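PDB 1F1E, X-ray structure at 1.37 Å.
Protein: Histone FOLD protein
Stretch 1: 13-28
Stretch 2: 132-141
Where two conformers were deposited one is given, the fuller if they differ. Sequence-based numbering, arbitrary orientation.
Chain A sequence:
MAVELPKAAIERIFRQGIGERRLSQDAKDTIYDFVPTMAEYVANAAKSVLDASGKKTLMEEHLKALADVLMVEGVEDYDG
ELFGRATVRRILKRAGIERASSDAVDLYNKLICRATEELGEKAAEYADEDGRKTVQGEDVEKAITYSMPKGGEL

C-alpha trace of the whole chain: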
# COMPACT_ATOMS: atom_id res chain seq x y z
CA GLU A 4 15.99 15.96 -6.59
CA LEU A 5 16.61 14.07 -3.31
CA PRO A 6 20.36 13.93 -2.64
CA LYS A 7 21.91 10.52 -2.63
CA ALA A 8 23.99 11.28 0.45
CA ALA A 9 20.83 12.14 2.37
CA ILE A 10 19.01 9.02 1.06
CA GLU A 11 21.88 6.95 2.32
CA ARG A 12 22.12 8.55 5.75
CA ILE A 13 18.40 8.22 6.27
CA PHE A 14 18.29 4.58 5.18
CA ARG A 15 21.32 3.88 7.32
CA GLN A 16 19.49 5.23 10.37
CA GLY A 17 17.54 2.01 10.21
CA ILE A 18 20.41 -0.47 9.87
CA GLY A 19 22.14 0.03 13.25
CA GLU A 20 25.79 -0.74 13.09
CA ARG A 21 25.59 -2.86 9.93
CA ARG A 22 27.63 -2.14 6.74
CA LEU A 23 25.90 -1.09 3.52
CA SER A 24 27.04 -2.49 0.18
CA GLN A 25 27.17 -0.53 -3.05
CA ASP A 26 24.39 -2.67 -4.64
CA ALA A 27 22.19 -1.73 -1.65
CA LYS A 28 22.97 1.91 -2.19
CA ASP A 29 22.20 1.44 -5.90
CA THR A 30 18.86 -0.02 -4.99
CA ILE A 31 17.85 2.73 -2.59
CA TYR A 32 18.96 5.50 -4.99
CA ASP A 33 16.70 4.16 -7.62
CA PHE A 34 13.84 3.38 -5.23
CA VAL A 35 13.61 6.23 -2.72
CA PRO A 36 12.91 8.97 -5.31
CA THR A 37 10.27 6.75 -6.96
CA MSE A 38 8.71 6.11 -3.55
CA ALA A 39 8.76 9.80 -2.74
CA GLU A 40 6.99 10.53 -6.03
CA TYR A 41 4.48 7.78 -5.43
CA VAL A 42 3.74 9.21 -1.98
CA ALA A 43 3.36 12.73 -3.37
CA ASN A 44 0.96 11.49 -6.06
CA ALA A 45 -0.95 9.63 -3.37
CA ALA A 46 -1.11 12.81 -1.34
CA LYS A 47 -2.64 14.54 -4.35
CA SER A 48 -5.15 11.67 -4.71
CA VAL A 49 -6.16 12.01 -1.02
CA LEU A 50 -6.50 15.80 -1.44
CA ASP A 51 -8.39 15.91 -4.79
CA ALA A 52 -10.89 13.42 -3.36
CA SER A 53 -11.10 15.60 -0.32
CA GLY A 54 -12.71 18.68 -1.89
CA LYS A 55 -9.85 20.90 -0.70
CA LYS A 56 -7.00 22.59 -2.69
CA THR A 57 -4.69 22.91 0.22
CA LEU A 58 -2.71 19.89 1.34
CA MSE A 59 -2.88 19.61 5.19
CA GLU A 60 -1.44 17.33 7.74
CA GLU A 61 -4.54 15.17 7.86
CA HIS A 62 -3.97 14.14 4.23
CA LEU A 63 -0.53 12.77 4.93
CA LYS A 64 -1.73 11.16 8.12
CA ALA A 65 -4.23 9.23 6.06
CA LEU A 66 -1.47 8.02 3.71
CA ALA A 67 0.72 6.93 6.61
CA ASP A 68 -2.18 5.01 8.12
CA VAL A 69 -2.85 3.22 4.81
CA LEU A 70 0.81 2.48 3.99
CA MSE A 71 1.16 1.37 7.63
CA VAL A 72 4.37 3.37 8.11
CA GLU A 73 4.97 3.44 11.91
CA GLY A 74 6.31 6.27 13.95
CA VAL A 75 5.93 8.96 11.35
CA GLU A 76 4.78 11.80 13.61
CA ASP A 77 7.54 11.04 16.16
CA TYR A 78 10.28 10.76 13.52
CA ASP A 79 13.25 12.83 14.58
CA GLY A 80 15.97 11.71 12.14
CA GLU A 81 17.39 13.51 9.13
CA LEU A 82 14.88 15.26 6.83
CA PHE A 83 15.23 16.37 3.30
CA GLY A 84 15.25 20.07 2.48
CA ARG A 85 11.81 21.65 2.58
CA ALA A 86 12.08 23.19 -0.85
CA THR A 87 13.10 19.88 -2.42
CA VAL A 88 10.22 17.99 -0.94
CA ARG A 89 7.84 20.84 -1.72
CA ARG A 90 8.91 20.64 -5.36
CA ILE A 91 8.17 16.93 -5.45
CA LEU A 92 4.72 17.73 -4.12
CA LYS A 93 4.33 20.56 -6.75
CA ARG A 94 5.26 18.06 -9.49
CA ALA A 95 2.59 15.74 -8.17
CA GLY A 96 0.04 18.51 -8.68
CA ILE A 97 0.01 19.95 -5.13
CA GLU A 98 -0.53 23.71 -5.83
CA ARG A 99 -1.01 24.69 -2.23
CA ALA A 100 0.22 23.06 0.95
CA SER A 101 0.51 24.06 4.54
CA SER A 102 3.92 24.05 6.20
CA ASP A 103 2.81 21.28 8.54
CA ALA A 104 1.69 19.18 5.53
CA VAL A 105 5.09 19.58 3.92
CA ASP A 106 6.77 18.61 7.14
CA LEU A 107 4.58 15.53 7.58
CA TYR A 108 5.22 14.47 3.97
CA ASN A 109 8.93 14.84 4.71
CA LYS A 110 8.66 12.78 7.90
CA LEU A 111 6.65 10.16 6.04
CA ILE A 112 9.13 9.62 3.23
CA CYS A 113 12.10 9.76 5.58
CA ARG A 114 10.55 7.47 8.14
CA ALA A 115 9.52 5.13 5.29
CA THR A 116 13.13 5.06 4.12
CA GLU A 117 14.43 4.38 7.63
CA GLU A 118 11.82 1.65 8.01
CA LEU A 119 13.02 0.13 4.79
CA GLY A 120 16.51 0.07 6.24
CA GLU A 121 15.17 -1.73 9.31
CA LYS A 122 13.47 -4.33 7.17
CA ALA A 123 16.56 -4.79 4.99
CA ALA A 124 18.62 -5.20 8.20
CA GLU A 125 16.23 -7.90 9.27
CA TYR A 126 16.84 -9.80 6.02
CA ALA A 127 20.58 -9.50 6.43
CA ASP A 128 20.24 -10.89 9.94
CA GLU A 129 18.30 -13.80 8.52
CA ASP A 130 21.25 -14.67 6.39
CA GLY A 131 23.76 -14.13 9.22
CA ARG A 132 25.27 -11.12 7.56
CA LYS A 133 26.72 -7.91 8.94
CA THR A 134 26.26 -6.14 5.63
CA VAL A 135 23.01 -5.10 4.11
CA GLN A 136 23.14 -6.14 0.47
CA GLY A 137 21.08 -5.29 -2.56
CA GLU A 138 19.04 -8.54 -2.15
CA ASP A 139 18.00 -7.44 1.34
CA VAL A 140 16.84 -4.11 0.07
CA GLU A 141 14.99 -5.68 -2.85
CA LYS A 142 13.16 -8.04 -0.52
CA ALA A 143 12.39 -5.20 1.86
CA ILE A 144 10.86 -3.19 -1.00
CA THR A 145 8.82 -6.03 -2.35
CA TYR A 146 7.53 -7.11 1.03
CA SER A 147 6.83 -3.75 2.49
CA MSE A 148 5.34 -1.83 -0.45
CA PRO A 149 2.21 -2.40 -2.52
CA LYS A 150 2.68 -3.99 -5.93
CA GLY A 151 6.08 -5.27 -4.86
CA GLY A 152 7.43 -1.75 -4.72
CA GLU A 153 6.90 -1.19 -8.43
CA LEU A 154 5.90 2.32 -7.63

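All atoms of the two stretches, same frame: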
# COMPACT_ATOMS: atom_id res chain seq x y z
N ILE A 13 19.71 8.46 5.69
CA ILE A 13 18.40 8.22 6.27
C ILE A 13 18.18 6.71 6.30
O ILE A 13 17.73 6.15 7.28
CB ILE A 13 17.33 9.00 5.55
CG1 ILE A 13 17.49 10.51 5.77
CG2 ILE A 13 15.95 8.56 5.94
CD1 ILE A 13 16.77 11.34 4.71
N PHE A 14 18.45 6.05 5.18
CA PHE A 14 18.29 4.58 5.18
C PHE A 14 19.15 3.94 6.25
O PHE A 14 18.74 3.03 6.96
CB PHE A 14 18.70 4.09 3.80
CG PHE A 14 18.51 2.62 3.59
CD1 PHE A 14 19.54 1.74 3.76
CD2 PHE A 14 17.26 2.12 3.23
CE1 PHE A 14 19.39 0.37 3.56
CE2 PHE A 14 17.10 0.78 3.06
CZ PHE A 14 18.15 -0.09 3.22
N ARG A 15 20.39 4.47 6.35
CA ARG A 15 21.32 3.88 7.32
C ARG A 15 20.89 4.09 8.76
O ARG A 15 21.23 3.37 9.70
CB ARG A 15 22.70 4.51 7.03
CG ARG A 15 23.94 3.73 7.17
CD ARG A 15 25.15 4.63 6.96
NE ARG A 15 25.80 4.37 5.67
CZ ARG A 15 26.57 3.30 5.48
NH1 ARG A 15 27.15 3.10 4.31
NH2 ARG A 15 26.75 2.41 6.45
N GLN A 16 20.05 5.06 9.06
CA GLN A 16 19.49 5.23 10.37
C GLN A 16 18.74 3.99 10.80
O GLN A 16 18.60 3.73 11.99
CB GLN A 16 18.44 6.35 10.43
CG GLN A 16 19.05 7.72 10.27
CD GLN A 16 18.09 8.88 10.10
OE1 GLN A 16 18.49 10.02 9.96
NE2 GLN A 16 16.79 8.60 10.11
N GLY A 17 18.27 3.20 9.84
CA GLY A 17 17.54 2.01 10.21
C GLY A 17 18.40 0.77 10.24
O GLY A 17 17.85 -0.29 10.55
N ILE A 18 19.69 0.81 9.91
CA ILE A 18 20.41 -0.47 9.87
C ILE A 18 21.30 -0.67 11.07
O ILE A 18 22.13 -1.57 11.10
CB ILE A 18 21.19 -0.67 8.53
CG1 ILE A 18 22.41 0.20 8.39
CG2 ILE A 18 20.16 -0.55 7.41
CD1 ILE A 18 23.18 0.25 7.11
N GLY A 19 21.22 0.09 12.14
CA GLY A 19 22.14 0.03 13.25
C GLY A 19 23.57 0.13 12.78
O GLY A 19 23.96 0.96 11.96
N GLU A 20 24.35 -0.78 13.34
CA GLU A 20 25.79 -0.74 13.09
C GLU A 20 26.18 -1.55 11.87
O GLU A 20 27.33 -1.68 11.47
CB GLU A 20 26.45 -1.15 14.41
N ARG A 21 25.24 -2.12 11.13
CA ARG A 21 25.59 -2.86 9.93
C ARG A 21 26.26 -2.07 8.81
O ARG A 21 26.03 -0.88 8.72
CB ARG A 21 24.26 -3.43 9.35
CG ARG A 21 23.67 -4.41 10.36
CD ARG A 21 22.29 -4.87 9.89
NE ARG A 21 21.77 -5.75 10.95
CZ ARG A 21 21.19 -5.27 12.05
NH1 ARG A 21 21.01 -3.96 12.31
NH2 ARG A 21 20.78 -6.18 12.93
N ARG A 22 27.05 -2.72 7.95
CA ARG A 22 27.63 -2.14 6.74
C ARG A 22 26.59 -2.09 5.62
O ARG A 22 25.58 -2.83 5.69
CB ARG A 22 28.86 -2.94 6.32
N LEU A 23 26.83 -1.24 4.64
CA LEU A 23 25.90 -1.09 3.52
C LEU A 23 26.67 -1.28 2.23
O LEU A 23 27.65 -0.54 1.97
CB LEU A 23 25.25 0.28 3.60
CG LEU A 23 24.08 0.57 2.65
CD1 LEU A 23 22.92 -0.42 2.88
CD2 LEU A 23 23.66 2.01 2.81
N SER A 24 26.30 -2.29 1.44
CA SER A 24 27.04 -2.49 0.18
C SER A 24 26.64 -1.47 -0.89
O SER A 24 25.62 -0.78 -0.85
CB SER A 24 26.77 -3.90 -0.34
OG SER A 24 25.45 -4.08 -0.75
N GLN A 25 27.49 -1.40 -1.93
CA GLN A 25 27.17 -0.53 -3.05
C GLN A 25 25.88 -0.98 -3.73
O GLN A 25 25.13 -0.13 -4.16
CB GLN A 25 28.39 -0.67 -3.99
CG GLN A 25 28.65 0.49 -4.91
CD GLN A 25 28.57 1.80 -4.15
OE1 GLN A 25 29.53 2.18 -3.45
NE2 GLN A 25 27.45 2.47 -4.32
N ASP A 26 25.61 -2.28 -3.89
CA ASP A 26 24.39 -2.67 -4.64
C ASP A 26 23.13 -2.29 -3.86
O ASP A 26 22.06 -2.03 -4.41
CB ASP A 26 24.37 -4.12 -5.05
CG ASP A 26 24.52 -5.23 -4.08
OD1 ASP A 26 24.65 -5.03 -2.85
OD2 ASP A 26 24.55 -6.35 -4.62
N ALA A 27 23.20 -2.19 -2.56
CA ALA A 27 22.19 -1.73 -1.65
C ALA A 27 22.03 -0.24 -1.86
O ALA A 27 20.88 0.20 -1.94
CB ALA A 27 22.55 -2.04 -0.22
N LYS A 28 23.14 0.48 -1.93
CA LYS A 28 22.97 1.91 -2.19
C LYS A 28 22.34 2.08 -3.55
O LYS A 28 21.47 2.93 -3.76
CB LYS A 28 24.34 2.61 -2.09
CG LYS A 28 24.98 2.50 -0.74
CD LYS A 28 26.40 3.05 -0.68
CE LYS A 28 27.12 2.62 0.57
NZ LYS A 28 28.46 3.23 0.75
N ARG A 132 24.28 -12.07 8.06
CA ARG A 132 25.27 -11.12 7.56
C ARG A 132 25.24 -9.79 8.30
O ARG A 132 24.18 -9.30 8.68
CB ARG A 132 25.09 -10.85 6.06
CG ARG A 132 25.46 -12.07 5.21
CD ARG A 132 25.24 -11.69 3.74
NE ARG A 132 23.83 -11.84 3.41
CZ ARG A 132 22.93 -10.88 3.29
NH1 ARG A 132 23.20 -9.60 3.46
NH2 ARG A 132 21.70 -11.26 2.97
N LYS A 133 26.44 -9.25 8.47
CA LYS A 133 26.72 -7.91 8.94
C LYS A 133 26.51 -6.85 7.87
O LYS A 133 26.40 -5.67 8.23
CB LYS A 133 28.19 -7.87 9.42
N THR A 134 26.48 -7.24 6.58
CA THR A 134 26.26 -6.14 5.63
C THR A 134 24.93 -6.33 4.92
O THR A 134 24.56 -7.45 4.56
CB THR A 134 27.38 -5.83 4.60
OG1 THR A 134 27.10 -6.35 3.30
CG2 THR A 134 28.65 -6.38 5.15
N VAL A 135 24.27 -5.16 4.81
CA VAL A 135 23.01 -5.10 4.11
C VAL A 135 23.40 -4.98 2.64
O VAL A 135 24.18 -4.08 2.23
CB VAL A 135 22.19 -3.92 4.61
CG1 VAL A 135 20.99 -3.69 3.70
CG2 VAL A 135 21.83 -4.19 6.06
N GLN A 136 22.86 -5.92 1.88
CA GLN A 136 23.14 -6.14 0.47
C GLN A 136 21.95 -5.83 -0.39
O GLN A 136 20.82 -5.68 0.15
CB GLN A 136 23.58 -7.61 0.38
CG GLN A 136 24.96 -7.68 1.10
CD GLN A 136 25.63 -9.02 0.97
OE1 GLN A 136 26.85 -9.13 1.15
NE2 GLN A 136 24.85 -10.05 0.66
N GLY A 137 22.14 -5.68 -1.67
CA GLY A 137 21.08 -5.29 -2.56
C GLY A 137 19.90 -6.27 -2.42
O GLY A 137 18.75 -5.76 -2.44
N GLU A 138 20.17 -7.58 -2.25
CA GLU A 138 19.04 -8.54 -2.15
C GLU A 138 18.22 -8.22 -0.93
O GLU A 138 17.00 -8.38 -0.93
CB GLU A 138 19.46 -10.02 -2.02
N ASP A 139 18.80 -7.75 0.16
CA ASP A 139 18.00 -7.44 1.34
C ASP A 139 17.08 -6.28 1.13
O ASP A 139 15.96 -6.20 1.59
CB ASP A 139 19.01 -7.07 2.45
CG ASP A 139 19.97 -8.21 2.78
OD1 ASP A 139 19.53 -9.38 2.75
OD2 ASP A 139 21.14 -7.84 3.05
N VAL A 140 17.61 -5.28 0.40
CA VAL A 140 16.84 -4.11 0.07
C VAL A 140 15.73 -4.45 -0.90
O VAL A 140 14.57 -4.01 -0.71
CB VAL A 140 17.66 -2.95 -0.52
CG1 VAL A 140 16.76 -1.72 -0.63
CG2 VAL A 140 18.88 -2.66 0.32
N GLU A 141 16.02 -5.26 -1.92
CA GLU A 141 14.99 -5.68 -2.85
C GLU A 141 13.84 -6.41 -2.17
O GLU A 141 12.66 -6.13 -2.41
CB GLU A 141 15.62 -6.62 -3.91
CG GLU A 141 16.53 -5.94 -4.90
CD GLU A 141 17.42 -6.87 -5.68
OE1 GLU A 141 18.24 -6.36 -6.44
OE2 GLU A 141 17.35 -8.12 -5.52
O HOH W 1 22.66 -8.79 -3.20

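Two short segments, more than a hundred residues apart in sequence, meet here as a two-residue parallel β-bridge, each strand leading through a single N-cap residue, Ser24 or Gln136, into a helix. The backbone supplies most of the polar attachment. Arg22 uses both of its peptide groups: its N donates to Lys133 O at 3.0 Å, and its O accepts from Val135 N at 2.8 Å in a nearly straight bond. One step further on, Ser24 N donates to Val135 O at 2.9 Å, straighter still. This is the alternation expected of parallel strands, in which a residue of one strand reaches the neighbours before and after its opposite number; here Arg22 lies beside Thr134, and Leu23 beside Val135. Thr134 CA also approaches Arg22 O at 3.4 Å, adding a CA-H...O contact.

The fourth direct hydrogen bond involves a side chain. Asp26 OD1 accepts from Gly137 N at 2.8 Å, so a carboxylate from the first turn of one helix meets a free amide in the first turn of the other. The CA-to-CB bond of Asp26 points sideways, but its p rotamer brings the carboxylate to this amide. Asp26 OD1 also takes a very short hydrogen bond, 2.4 Å, from Ser24 OG; the serine, at the N-cap position and also p, thereby helps fix the carboxylate. Glycine suits position 137 because a CB there would point toward the other stretch and clash with Asp26 CG. Beyond the direct bond, a water accepts from Glu138 N at 2.9 Å and donates weakly to Asp26 OD2 at 3.4 Å.

Other polar groups shape each partner internally. In the second stretch, Arg132 and the buried Asp139 form a salt bridge, with Arg132 NH1 2.7 Å from Asp139 OD2, and Asp139 OD2 also accepts from Gln136 N at 2.8 Å, bracing the passage from strand to helix. In the first, Gly19 has a positive phi that favours glycine, within the type II' turn leading to the strand. Arg21 NH1 spans that turn to donate to Ile18 O at 2.9 Å, while the aliphatic part of the arginine covers valine: Arg21 CD lies 3.9 Å from Val135 CG2.

Val135 is the centre of the packing and loses more area to the other stretch than any other residue. Its branched side chain suits both a strand and a crowded site: Val135 CG1 lies 3.9 Å from Leu23 CD1, and Val135 CG2 is 4.2 Å from Ile18 CG2. Leu23 and Val135 share one face of the bridge, where both are buried. On the face of Arg22 and Thr134, which are partly exposed, Arg22 CB lies 3.6 Å from Thr134 CG2; the arginine is modelled no further than CB. Phe14 extends the apolar cluster: Val135 CG1 sits at its ring edge, and Phe14 CZ reaches Val140 CG2 at 3.9 Å. Ala27 CB packs against that same methyl, Val140 CG2, at 3.8 Å; its small side chain accompanies a close approach of the helices, with Ala27 CA 3.8 Å from Gly137 CA.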